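Local atomic coordinates of PbSGBP-B lipoprotein (Prevotella bryantii B14, PDB entry 6D2Y), a protein that probably binds polysaccharides at the bacterial cell surface as a lipoprotein of a polysaccharide utilization locus and carries a magnesium ion. Residues A[430-434]-A[435-439]; A[174-177]-A[178-181]; A[85-88]-A[89-92]. All coordinates share one frame; numbering follows the deposited sequence.

Interaction 1: A[430-434]-A[435-439]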
loop_
_atom_site.group_PDB
_atom_site.type_symbol
_atom_site.label_atom_id
_atom_site.label_comp_id
_atom_site.label_asym_id
_atom_site.label_seq_id
_atom_site.Cartn_x
_atom_site.Cartn_y
_atom_site.Cartn_z
ATOM N N LYS A 430 -20.861 7.097 -10.886
ATOM C CA LYS A 430 -20.764 6.000 -11.840
ATOM C C LYS A 430 -21.002 6.571 -13.233
ATOM O O LYS A 430 -22.108 7.021 -13.546
ATOM C CB LYS A 430 -21.766 4.895 -11.517
ATOM C CG LYS A 430 -21.834 3.809 -12.575
ATOM C CD LYS A 430 -23.227 3.213 -12.675
ATOM C CE LYS A 430 -23.228 1.975 -13.553
ATOM N NZ LYS A 430 -24.140 0.914 -13.048
ATOM N N GLY A 431 -19.959 6.563 -14.063
ATOM C CA GLY A 431 -20.082 7.093 -15.401
ATOM C C GLY A 431 -20.640 6.084 -16.383
ATOM O O GLY A 431 -20.561 4.871 -16.191
ATOM N N ALA A 432 -21.217 6.609 -17.465
ATOM C CA ALA A 432 -21.824 5.766 -18.492
ATOM C C ALA A 432 -21.617 6.447 -19.841
ATOM O O ALA A 432 -22.358 7.368 -20.197
ATOM C CB ALA A 432 -23.301 5.526 -18.208
ATOM N N TYR A 433 -20.611 5.988 -20.579
ATOM C CA TYR A 433 -20.365 6.480 -21.926
ATOM C C TYR A 433 -21.317 5.818 -22.906
ATOM O O TYR A 433 -21.393 4.587 -22.973
ATOM C CB TYR A 433 -18.930 6.193 -22.349
ATOM C CG TYR A 433 -17.936 7.242 -21.944
ATOM C CD1 TYR A 433 -18.333 8.540 -21.644
ATOM C CD2 TYR A 433 -16.594 6.932 -21.863
ATOM C CE1 TYR A 433 -17.408 9.496 -21.274
ATOM C CE2 TYR A 433 -15.676 7.869 -21.502
ATOM C CZ TYR A 433 -16.076 9.147 -21.204
ATOM O OH TYR A 433 -15.118 10.062 -20.842
ATOM N N ASN A 434 -22.029 6.638 -23.678
ATOM C CA ASN A 434 -22.915 6.156 -24.734
ATOM C C ASN A 434 -23.913 5.137 -24.189
ATOM O O ASN A 434 -24.106 4.054 -24.746
ATOM C CB ASN A 434 -22.107 5.573 -25.895
ATOM C CG ASN A 434 -21.884 6.577 -27.007
ATOM O OD1 ASN A 434 -22.696 7.476 -27.221
ATOM N ND2 ASN A 434 -20.769 6.436 -27.714
ATOM N N ASP A 435 -24.537 5.491 -23.065
ATOM C CA ASP A 435 -25.582 4.710 -22.407
ATOM C C ASP A 435 -25.110 3.333 -21.950
ATOM O O ASP A 435 -25.934 2.512 -21.530
ATOM C CB ASP A 435 -26.818 4.556 -23.305
ATOM C CG ASP A 435 -27.270 5.871 -23.918
ATOM O OD1 ASP A 435 -26.474 6.516 -24.637
ATOM O OD2 ASP A 435 -28.431 6.264 -23.677
ATOM N N LYS A 436 -23.811 3.050 -22.025
ATOM C CA LYS A 436 -23.254 1.764 -21.625
ATOM C C LYS A 436 -22.243 1.986 -20.510
ATOM O O LYS A 436 -21.387 2.872 -20.610
ATOM C CB LYS A 436 -22.596 1.055 -22.813
ATOM C CG LYS A 436 -23.513 0.872 -24.015
ATOM C CD LYS A 436 -22.910 -0.077 -25.038
ATOM C CE LYS A 436 -23.918 -1.126 -25.479
ATOM N NZ LYS A 436 -23.602 -2.466 -24.912
ATOM N N SER A 437 -22.340 1.184 -19.451
ATOM C CA SER A 437 -21.455 1.321 -18.304
ATOM C C SER A 437 -20.974 -0.051 -17.860
ATOM O O SER A 437 -21.729 -1.028 -17.896
ATOM C CB SER A 437 -22.152 2.033 -17.139
ATOM O OG SER A 437 -21.254 2.233 -16.061
ATOM N N VAL A 438 -19.712 -0.112 -17.437
ATOM C CA VAL A 438 -19.086 -1.358 -17.011
ATOM C C VAL A 438 -19.032 -1.385 -15.488
ATOM O O VAL A 438 -19.149 -2.450 -14.868
ATOM C CB VAL A 438 -17.687 -1.511 -17.639
ATOM C CG1 VAL A 438 -16.776 -2.367 -16.771
ATOM C CG2 VAL A 438 -17.802 -2.105 -19.036
ATOM N N LEU A 439 -18.877 -0.214 -14.876
ATOM C CA LEU A 439 -18.909 -0.132 -13.426
ATOM C C LEU A 439 -20.276 -0.571 -12.903
ATOM O O LEU A 439 -21.277 -0.501 -13.622
ATOM C CB LEU A 439 -18.594 1.288 -12.957
ATOM C CG LEU A 439 -17.222 1.836 -13.350
ATOM C CD1 LEU A 439 -17.316 3.298 -13.764
ATOM C CD2 LEU A 439 -16.211 1.642 -12.226
#
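Lys430 lies across Ser437 and Leu439, its aliphatic chain lying along the returning arm of the loop after a tight reversal at Asn434 and Asp435. Its CG stands anti to the backbone N (chi1 173°), and bends further along the chain carry CE to 3.2 Å from Ser437 OG; the same methylene lies 3.2 Å from Leu439 O. The Lys430 and Leu439 side chains run antiparallel alongside each other, with Lys430 CG 4.1 Å from Leu439 CB. At the far end the ammonium of Lys430 forms a salt bridge with Asp441, a carboxylate two residues past Leu439, further along the same loop. Ser437 points its side chain at the outgoing arm, and its hydroxyl donates to Gly431 O over 2.7 Å (Ser437 OG to Gly431 O). The hydroxyl approaches almost end-on to this carbonyl, at a C=O...OG angle of 161°. Beside it Ala432 CB packs 3.8 Å from Ser437 CB, so the polar grip and a small apolar touch share one side chain. Nearer the tip, Lys436 N donates to Tyr433 O at 3.0 Å. The Tyr433 ring meets Phe406, with the planes at about 45°, and its hydroxyl is hydrogen-bonded to Glu405 and to the backbone N of Gln366, which ties the tip to neighbouring loops. Asn434 and Asp435 both adopt positive phi values, the left-handed conformation that the two central residues of this reversal require. These two residues, with the Lys436 N to Tyr433 O bond, make a type I' beta turn from Tyr433 to Lys436, at the tip of a loop that joins strand 423-428 of one sheet to strand 449-458 of another in the probable glycan-binding domain.

Interaction 2: A[174-177]-A[178-181]; sequences LPRE and AITS
Two overlapping beta turns, with Leu174 packed against Ala178 and Ile179 across them, form the connection between the two sheets of the IPT/TIG domain, an immunoglobulin-like beta sandwich of the E-set clan. Strand 172-173 at the edge of one sheet ends just before the turns, and strand 179-182 at the edge of the other begins on leaving them. Each turn is closed by a backbone bond between residues three apart: Ala178 N donates to Pro175 O at 3.0 Å, and Ile179 N to Arg176 O at 2.9 Å. Leu174 then folds back over the connection. Its CG lies opposite the backbone N (chi1 -179°), which swings the branch toward the returning segment, and chi2 of 66° splits the two methyls between different neighbours, CD1 to Ala178 CB at 4.0 Å and CD2 to Ile179 CG1 at 3.9 Å. The leucine and isoleucine side chains cross obliquely, and Leu174, which is buried, also touches Phe189 of strand 186-190. Beyond the turns, Thr180 and Ser181 together face Thr188 in a classic beta bulge. The Arg176 guanidinium forms a salt bridge with Asp158 while staying loosely beside the isoleucine end, with Arg176 NE 4.4 Å from Ile179 CD1.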
loop_
_atom_site.group_PDB
_atom_site.type_symbol
_atom_site.label_atom_id
_atom_site.label_comp_id
_atom_site.label_asym_id
_atom_site.label_seq_id
_atom_site.Cartn_x
_atom_site.Cartn_y
_atom_site.Cartn_z
ATOM N N LEU A 174 10.500 0.399 18.949
ATOM C CA LEU A 174 9.161 0.244 19.496
ATOM C C LEU A 174 9.193 -0.734 20.665
ATOM O O LEU A 174 9.647 -1.876 20.493
ATOM C CB LEU A 174 8.196 -0.249 18.419
ATOM C CG LEU A 174 6.734 -0.428 18.835
ATOM C CD1 LEU A 174 6.101 0.910 19.185
ATOM C CD2 LEU A 174 5.944 -1.124 17.739
ATOM N N PRO A 175 8.747 -0.336 21.857
ATOM C CA PRO A 175 8.751 -1.269 22.991
ATOM C C PRO A 175 7.848 -2.462 22.718
ATOM O O PRO A 175 6.763 -2.327 22.149
ATOM C CB PRO A 175 8.228 -0.419 24.155
ATOM C CG PRO A 175 8.447 1.005 23.728
ATOM C CD PRO A 175 8.276 1.005 22.239
ATOM N N ARG A 176 8.319 -3.644 23.120
ATOM C CA ARG A 176 7.556 -4.864 22.880
ATOM C C ARG A 176 6.218 -4.842 23.611
ATOM O O ARG A 176 5.234 -5.406 23.117
ATOM C CB ARG A 176 8.386 -6.083 23.292
ATOM C CG ARG A 176 7.580 -7.314 23.687
ATOM C CD ARG A 176 7.095 -8.097 22.473
ATOM N NE ARG A 176 8.100 -8.176 21.416
ATOM C CZ ARG A 176 8.207 -9.188 20.560
ATOM N NH1 ARG A 176 7.372 -10.216 20.637
ATOM N NH2 ARG A 176 9.149 -9.175 19.625
ATOM N N GLU A 177 6.152 -4.178 24.768
ATOM C CA GLU A 177 4.892 -4.100 25.502
ATOM C C GLU A 177 3.826 -3.359 24.705
ATOM O O GLU A 177 2.631 -3.617 24.882
ATOM C CB GLU A 177 5.106 -3.418 26.854
ATOM C CG GLU A 177 6.032 -2.209 26.818
ATOM C CD GLU A 177 7.496 -2.574 27.004
ATOM O OE1 GLU A 177 8.156 -1.960 27.870
ATOM O OE2 GLU A 177 7.989 -3.468 26.284
ATOM N N ALA A 178 4.238 -2.441 23.823
ATOM C CA ALA A 178 3.277 -1.751 22.969
ATOM C C ALA A 178 2.661 -2.692 21.944
ATOM O O ALA A 178 1.531 -2.467 21.497
ATOM C CB ALA A 178 3.950 -0.571 22.270
ATOM N N ILE A 179 3.382 -3.740 21.561
ATOM C CA ILE A 179 2.881 -4.712 20.596
ATOM C C ILE A 179 1.885 -5.632 21.289
ATOM O O ILE A 179 2.169 -6.185 22.357
ATOM C CB ILE A 179 4.041 -5.509 19.979
ATOM C CG1 ILE A 179 5.014 -4.565 19.266
ATOM C CG2 ILE A 179 3.515 -6.567 19.021
ATOM C CD1 ILE A 179 6.197 -5.269 18.636
ATOM N N THR A 180 0.712 -5.799 20.679
ATOM C CA THR A 180 -0.341 -6.644 21.228
ATOM C C THR A 180 -0.411 -8.017 20.575
ATOM O O THR A 180 -0.785 -8.987 21.242
ATOM C CB THR A 180 -1.704 -5.958 21.084
ATOM O OG1 THR A 180 -2.040 -5.844 19.697
ATOM C CG2 THR A 180 -1.666 -4.567 21.699
ATOM N N SER A 181 -0.073 -8.119 19.292
ATOM C CA SER A 181 -0.118 -9.392 18.587
ATOM C C SER A 181 0.722 -9.289 17.324
ATOM O O SER A 181 0.862 -8.209 16.742
ATOM C CB SER A 181 -1.555 -9.794 18.238
ATOM O OG SER A 181 -2.112 -8.908 17.283
#

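Interaction 3: A[85-88]-A[89-92]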
loop_
_atom_site.group_PDB
_atom_site.type_symbol
_atom_site.label_atom_id
_atom_site.label_comp_id
_atom_site.label_asym_id
_atom_site.label_seq_id
_atom_site.Cartn_x
_atom_site.Cartn_y
_atom_site.Cartn_z
ATOM N N VAL A 85 10.779 -35.215 3.145
ATOM C CA VAL A 85 10.375 -36.457 2.500
ATOM C C VAL A 85 11.599 -37.059 1.824
ATOM O O VAL A 85 12.207 -36.434 0.947
ATOM C CB VAL A 85 9.243 -36.223 1.488
ATOM C CG1 VAL A 85 8.878 -37.525 0.792
ATOM C CG2 VAL A 85 8.030 -35.621 2.182
ATOM N N LEU A 86 11.960 -38.274 2.227
ATOM C CA LEU A 86 13.136 -38.962 1.710
ATOM C C LEU A 86 12.702 -39.982 0.665
ATOM O O LEU A 86 11.876 -40.854 0.950
ATOM C CB LEU A 86 13.903 -39.656 2.834
ATOM C CG LEU A 86 15.018 -38.907 3.569
ATOM C CD1 LEU A 86 14.616 -37.474 3.893
ATOM C CD2 LEU A 86 15.391 -39.659 4.840
ATOM N N ASN A 87 13.260 -39.877 -0.536
ATOM C CA ASN A 87 13.076 -40.885 -1.575
ATOM C C ASN A 87 14.280 -41.818 -1.516
ATOM O O ASN A 87 15.404 -41.414 -1.832
ATOM C CB ASN A 87 12.925 -40.246 -2.956
ATOM C CG ASN A 87 12.582 -41.259 -4.039
ATOM O OD1 ASN A 87 12.698 -42.471 -3.848
ATOM N ND2 ASN A 87 12.137 -40.757 -5.181
ATOM N N THR A 88 14.035 -43.064 -1.101
ATOM C CA THR A 88 15.099 -44.055 -0.980
ATOM C C THR A 88 15.887 -44.209 -2.275
ATOM O O THR A 88 17.089 -44.498 -2.242
ATOM C CB THR A 88 14.496 -45.399 -0.554
ATOM O OG1 THR A 88 13.909 -45.272 0.749
ATOM C CG2 THR A 88 15.554 -46.495 -0.513
ATOM N N SER A 89 15.237 -43.988 -3.420
ATOM C CA SER A 89 15.867 -44.245 -4.710
ATOM C C SER A 89 17.021 -43.298 -5.012
ATOM O O SER A 89 17.839 -43.602 -5.887
ATOM C CB SER A 89 14.821 -44.157 -5.822
ATOM O OG SER A 89 14.812 -42.867 -6.408
ATOM N N TYR A 90 17.107 -42.165 -4.326
ATOM C CA TYR A 90 18.150 -41.174 -4.570
ATOM C C TYR A 90 19.002 -40.953 -3.327
ATOM O O TYR A 90 19.449 -39.837 -3.049
ATOM C CB TYR A 90 17.549 -39.858 -5.056
ATOM C CG TYR A 90 16.844 -39.994 -6.384
ATOM C CD1 TYR A 90 17.548 -40.340 -7.527
ATOM C CD2 TYR A 90 15.475 -39.779 -6.495
ATOM C CE1 TYR A 90 16.914 -40.472 -8.744
ATOM C CE2 TYR A 90 14.830 -39.908 -7.710
ATOM C CZ TYR A 90 15.554 -40.255 -8.832
ATOM O OH TYR A 90 14.917 -40.387 -10.045
ATOM N N ILE A 91 19.245 -42.017 -2.565
ATOM C CA ILE A 91 20.074 -41.957 -1.363
ATOM C C ILE A 91 21.135 -43.048 -1.497
ATOM O O ILE A 91 20.904 -44.211 -1.145
ATOM C CB ILE A 91 19.266 -42.131 -0.074
ATOM C CG1 ILE A 91 18.159 -41.080 0.014
ATOM C CG2 ILE A 91 20.184 -42.032 1.136
ATOM C CD1 ILE A 91 17.249 -41.251 1.207
ATOM N N THR A 92 22.303 -42.681 -2.016
ATOM C CA THR A 92 23.457 -43.561 -1.932
ATOM C C THR A 92 24.082 -43.431 -0.545
ATOM O O THR A 92 23.659 -42.619 0.283
ATOM C CB THR A 92 24.473 -43.234 -3.024
ATOM O OG1 THR A 92 25.197 -42.047 -2.669
ATOM C CG2 THR A 92 23.774 -43.020 -4.360
#
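An Asx turn at Asn87, overlapping a beta turn from Asn87 to Tyr90, folds the surface loop between strands 82-83 and 95-99 in the N-terminal part of the chain. The Asn87 side chain extends with CG anti to its own N (chi1 -174°), which brings OD1 round to Ser89. There it accepts the backbone N-H of Ser89 at 3.0 Å (Ser89 N to Asn87 OD1) and, weakly, the Ser89 hydroxyl at 3.3 Å (Ser89 OG to the same OD1). The Ser89 N-H chiefly fixes the amide, the hydroxyl adding little. Its other end, ND2, lies obliquely beside the Tyr90 ring, 3.7 Å from Tyr90 CD2, with the amide and ring planes 75° apart. Asn87 O takes the Tyr90 backbone N-H at 3.1 Å (Tyr90 N to Asn87 O). Flanking the turn, Ile91 reaches back to Leu86, the two side chains crossing at about a right angle, and Ile91 CD1 comes 4.0 Å from Leu86 CG. This apolar pair rests on strand 95-99, Leu86 against Val98 and Ile91 against Leu96.

How the interactions relate
From the N terminus the chain first meets interaction 3, which bends the loop between strands 82-83 and 95-99. Interaction 2 follows, closing the link from strand 172-173 to strand 179-182 and so joining the two sheets of the IPT/TIG domain. Interaction 1 comes last, reversing the long loop between strands 423-428 and 449-458 in the probable xyloglucan-binding domain. The three run in series; none nests within or crosses another. Their centres are far apart, about 45 Å between interactions 3 and 2 and about 49 Å between 2 and 1, so each shapes its own part of an elongated chain.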